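Long-range contact in alpha-rhamnosidase (Dictyoglomus thermophilum, PDB 6I60), which probably hydrolyses terminal non-reducing alpha-L-rhamnose residues from alpha-L-rhamnosides: residues 59-64 / 121-126. Residues are numbered along the deposited sequence; the frame is centred on the assembly and turned at random.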
ATOM      1  N   HIS A  59       3.507  24.259 -18.162  1.00 56.34           N
ATOM      2  CA  HIS A  59       3.428  25.266 -19.207  1.00 51.22           C
ATOM      3  C   HIS A  59       3.446  26.655 -18.586  1.00 57.18           C
ATOM      4  O   HIS A  59       3.113  26.840 -17.414  1.00 58.28           O
ATOM      5  CB  HIS A  59       2.165  25.088 -20.062  1.00 57.30           C
ATOM      6  CG  HIS A  59       2.287  25.649 -21.444  1.00 64.20           C
ATOM      7  ND1 HIS A  59       1.992  26.961 -21.743  1.00 61.08           N
ATOM      8  CD2 HIS A  59       2.667  25.074 -22.609  1.00 62.56           C
ATOM      9  CE1 HIS A  59       2.187  27.172 -23.033  1.00 64.20           C
ATOM     10  NE2 HIS A  59       2.597  26.042 -23.582  1.00 66.56           N
ATOM     11  N   LEU A  60       3.843  27.638 -19.399  1.00 61.70           N
ATOM     12  CA  LEU A  60       3.849  29.022 -18.935  1.00 55.58           C
ATOM     13  C   LEU A  60       2.435  29.578 -18.835  1.00 55.98           C
ATOM     14  O   LEU A  60       2.128  30.347 -17.917  1.00 52.81           O
ATOM     15  CB  LEU A  60       4.690  29.889 -19.872  1.00 50.90           C
ATOM     16  CG  LEU A  60       6.196  29.635 -19.904  1.00 61.53           C
ATOM     17  CD1 LEU A  60       6.828  30.355 -21.088  1.00 59.42           C
ATOM     18  CD2 LEU A  60       6.839  30.069 -18.595  1.00 65.50           C
ATOM     19  N   GLU A  61       1.564  29.205 -19.769  1.00 57.14           N
ATOM     20  CA  GLU A  61       0.220  29.753 -19.838  1.00 60.24           C
ATOM     21  C   GLU A  61      -0.768  28.887 -19.061  1.00 58.93           C
ATOM     22  O   GLU A  61      -0.486  27.746 -18.690  1.00 59.27           O
ATOM     23  CB  GLU A  61      -0.232  29.880 -21.293  1.00 65.66           C
ATOM     24  CG  GLU A  61       0.847  30.359 -22.246  1.00 68.22           C
ATOM     25  CD  GLU A  61       0.446  30.196 -23.697  1.00 78.98           C
ATOM     26  OE1 GLU A  61      -0.731  29.863 -23.952  1.00 75.67           O
ATOM     27  OE2 GLU A  61       1.306  30.398 -24.581  1.00 82.68           O
ATOM     28  N   LYS A  62      -1.945  29.455 -18.819  1.00 61.61           N
ATOM     29  CA  LYS A  62      -3.047  28.743 -18.194  1.00 60.70           C
ATOM     30  C   LYS A  62      -3.914  28.075 -19.259  1.00 59.56           C
ATOM     31  O   LYS A  62      -3.768  28.318 -20.459  1.00 62.76           O
ATOM     32  CB  LYS A  62      -3.886  29.697 -17.343  1.00 54.27           C
ATOM     33  CG  LYS A  62      -3.190  30.195 -16.089  1.00 59.92           C
ATOM     34  CD  LYS A  62      -4.150  30.978 -15.203  1.00 61.86           C
ATOM     35  CE  LYS A  62      -3.474  31.449 -13.924  1.00 53.92           C
ATOM     36  NZ  LYS A  62      -4.234  32.555 -13.281  1.00 57.44           N
ATOM     37  N   ASN A  63      -4.828  27.216 -18.799  1.00 58.45           N
ATOM     38  CA  ASN A  63      -5.775  26.515 -19.672  1.00 62.83           C
ATOM     39  C   ASN A  63      -5.056  25.728 -20.765  1.00 59.28           C
ATOM     40  O   ASN A  63      -5.473  25.716 -21.924  1.00 57.33           O
ATOM     41  CB  ASN A  63      -6.787  27.485 -20.285  1.00 58.15           C
ATOM     42  CG  ASN A  63      -7.514  28.298 -19.242  1.00 65.97           C
ATOM     43  OD1 ASN A  63      -8.260  27.757 -18.427  1.00 73.85           O
ATOM     44  ND2 ASN A  63      -7.299  29.609 -19.259  1.00 70.20           N
ATOM     45  N   GLU A  64      -3.967  25.066 -20.398  1.00 57.86           N
ATOM     46  CA  GLU A  64      -3.190  24.277 -21.337  1.00 59.92           C
ATOM     47  C   GLU A  64      -3.453  22.794 -21.116  1.00 57.26           C
ATOM     48  O   GLU A  64      -3.729  22.353 -19.996  1.00 54.45           O
ATOM     49  CB  GLU A  64      -1.695  24.579 -21.205  1.00 57.17           C
ATOM     50  CG  GLU A  64      -1.238  25.791 -21.999  1.00 60.94           C
ATOM     51  CD  GLU A  64      -1.347  25.584 -23.498  1.00 65.00           C
ATOM     52  OE1 GLU A  64      -1.496  24.421 -23.932  1.00 61.48           O
ATOM     53  OE2 GLU A  64      -1.278  26.584 -24.245  1.00 74.91           O
ATOM     54  N   ASP A 121       1.179  21.155 -27.001  1.00 54.62           N
ATOM     55  CA  ASP A 121       0.241  21.826 -26.112  1.00 55.25           C
ATOM     56  C   ASP A 121      -1.086  22.053 -26.837  1.00 59.28           C
ATOM     57  O   ASP A 121      -1.352  21.482 -27.898  1.00 55.97           O
ATOM     58  CB  ASP A 121       0.851  23.124 -25.592  1.00 54.90           C
ATOM     59  CG  ASP A 121       1.083  24.140 -26.687  1.00 56.05           C
ATOM     60  OD1 ASP A 121       0.991  23.769 -27.877  1.00 59.82           O
ATOM     61  OD2 ASP A 121       1.360  25.312 -26.359  1.00 56.13           O
ATOM     62  N   SER A 122      -1.934  22.912 -26.266  1.00 61.59           N
ATOM     63  CA  SER A 122      -3.267  23.128 -26.816  1.00 57.20           C
ATOM     64  C   SER A 122      -3.242  23.843 -28.163  1.00 61.09           C
ATOM     65  O   SER A 122      -4.233  23.777 -28.896  1.00 62.41           O
ATOM     66  CB  SER A 122      -4.120  23.922 -25.825  1.00 56.01           C
ATOM     67  OG  SER A 122      -4.691  23.071 -24.845  1.00 64.34           O
ATOM     68  N   LYS A 123      -2.143  24.515 -28.509  1.00 60.15           N
ATOM     69  CA  LYS A 123      -2.026  25.205 -29.788  1.00 56.19           C
ATOM     70  C   LYS A 123      -1.075  24.512 -30.742  1.00 62.48           C
ATOM     71  O   LYS A 123      -0.486  25.173 -31.604  1.00 58.16           O
ATOM     72  CB  LYS A 123      -1.533  26.619 -29.584  1.00 63.12           C
ATOM     73  CG  LYS A 123      -2.399  27.382 -28.736  1.00 62.30           C
ATOM     74  CD  LYS A 123      -2.029  28.795 -28.916  1.00 63.80           C
ATOM     75  CE  LYS A 123      -2.335  29.509 -27.655  1.00 74.53           C
ATOM     76  NZ  LYS A 123      -3.679  30.015 -27.798  1.00 77.06           N
ATOM     77  N   ASP A 124      -0.884  23.207 -30.578  1.00 64.97           N
ATOM     78  CA  ASP A 124      -0.016  22.406 -31.433  1.00 57.63           C
ATOM     79  C   ASP A 124       1.421  22.915 -31.448  1.00 52.15           C
ATOM     80  O   ASP A 124       2.167  22.640 -32.390  1.00 59.05           O
ATOM     81  CB  ASP A 124      -0.565  22.329 -32.862  1.00 57.86           C
ATOM     82  CG  ASP A 124      -0.140  21.065 -33.580  1.00 58.89           C
ATOM     83  OD1 ASP A 124       0.090  20.042 -32.900  1.00 57.49           O
ATOM     84  OD2 ASP A 124      -0.032  21.094 -34.824  1.00 65.24           O
ATOM     85  N   GLN A 125       1.827  23.653 -30.418  1.00 54.60           N
ATOM     86  CA  GLN A 125       3.198  24.137 -30.324  1.00 50.70           C
ATOM     87  C   GLN A 125       4.090  23.016 -29.808  1.00 53.42           C
ATOM     88  O   GLN A 125       3.821  22.433 -28.751  1.00 55.51           O
ATOM     89  CB  GLN A 125       3.271  25.362 -29.415  1.00 53.72           C
ATOM     90  CG  GLN A 125       2.260  26.442 -29.769  1.00 60.51           C
ATOM     91  CD  GLN A 125       2.336  27.640 -28.843  1.00 69.35           C
ATOM     92  OE1 GLN A 125       2.315  28.787 -29.290  1.00 69.93           O
ATOM     93  NE2 GLN A 125       2.424  27.378 -27.544  1.00 72.43           N
ATOM     94  N   GLU A 126       5.142  22.709 -30.559  1.00 58.57           N
ATOM     95  CA  GLU A 126       6.019  21.595 -30.231  1.00 55.80           C
ATOM     96  C   GLU A 126       6.967  21.971 -29.100  1.00 51.74           C
ATOM     97  O   GLU A 126       7.503  23.083 -29.060  1.00 52.20           O
ATOM     98  CB  GLU A 126       6.812  21.172 -31.467  1.00 64.08           C
ATOM     99  CG  GLU A 126       7.667  19.934 -31.277  1.00 65.27           C
ATOM    100  CD  GLU A 126       8.652  19.736 -32.409  1.00 64.22           C
ATOM    101  OE1 GLU A 126       9.071  18.583 -32.639  1.00 66.11           O
ATOM    102  OE2 GLU A 126       9.006  20.734 -33.071  1.00 78.07           O
TER
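Glu64 and His59 both reach across to Asp121, Glu64 through OE1, which lies against Asp121 CB, and His59 through the NE2 corner of its ring, which points to Asp121 OD2. The Glu64 chain bends at chi2 (-66°), which turns its carboxylate to the start of the 121-126 loop: OE1 takes the backbone N-H of Ser122 through its syn lone pair, in a nearly straight bond (Glu64 OE1 to Ser122 N 2.8 Å), and also packs against CB of Ser122. The planes of the Glu64 and Asp121 carboxylates differ by 8°, and Glu64 OE2 comes within 3.6 Å of Asp121 OD2, a pairing of like charges that may raise the proton affinity of one of them. His59 NE2 offers Asp121 OD2 a weak, bent bond of 3.1 Å, with ring and carboxylate planes 30° apart. The ring is steadied from its own loop: His59 ND1 accepts the backbone N-H of Glu61 near the ring plane (ND1 to N 3.0 Å), while CG of Glu64 stands above one face, toward the rim. These loops follow strands 52-56 and 112-120 in the N-terminal immunoglobulin-like domain, where Asp121 opens a type I beta turn to Asp124. Asp121 OD1 accepts the backbone N-H of Gln125 (OD1 to N 2.7 Å) and, weakly, that of Lys123, while Asp121 OD2 accepts Gln125 NE2 at 2.6 Å through its syn lone pair, in a bent bond with OD2 tilted from the amide plane. An alanine in place of Asp121 would probably leave the Gln125 amide free to turn and His59 NE2 without its acceptor, and remove the side-chain brace across the turn. Glu61, extended beyond CG, crosses Lys123 at about a right angle; its OE2 is bonded to Ser27 OG, and Glu61 OE1 comes no closer to Lys123 than 4.1 Å, at CE. The backbone N of Glu64 is hydrogen-bonded to Ser934 OG, which joins the 59-64 loop to the C-terminal part of the chain.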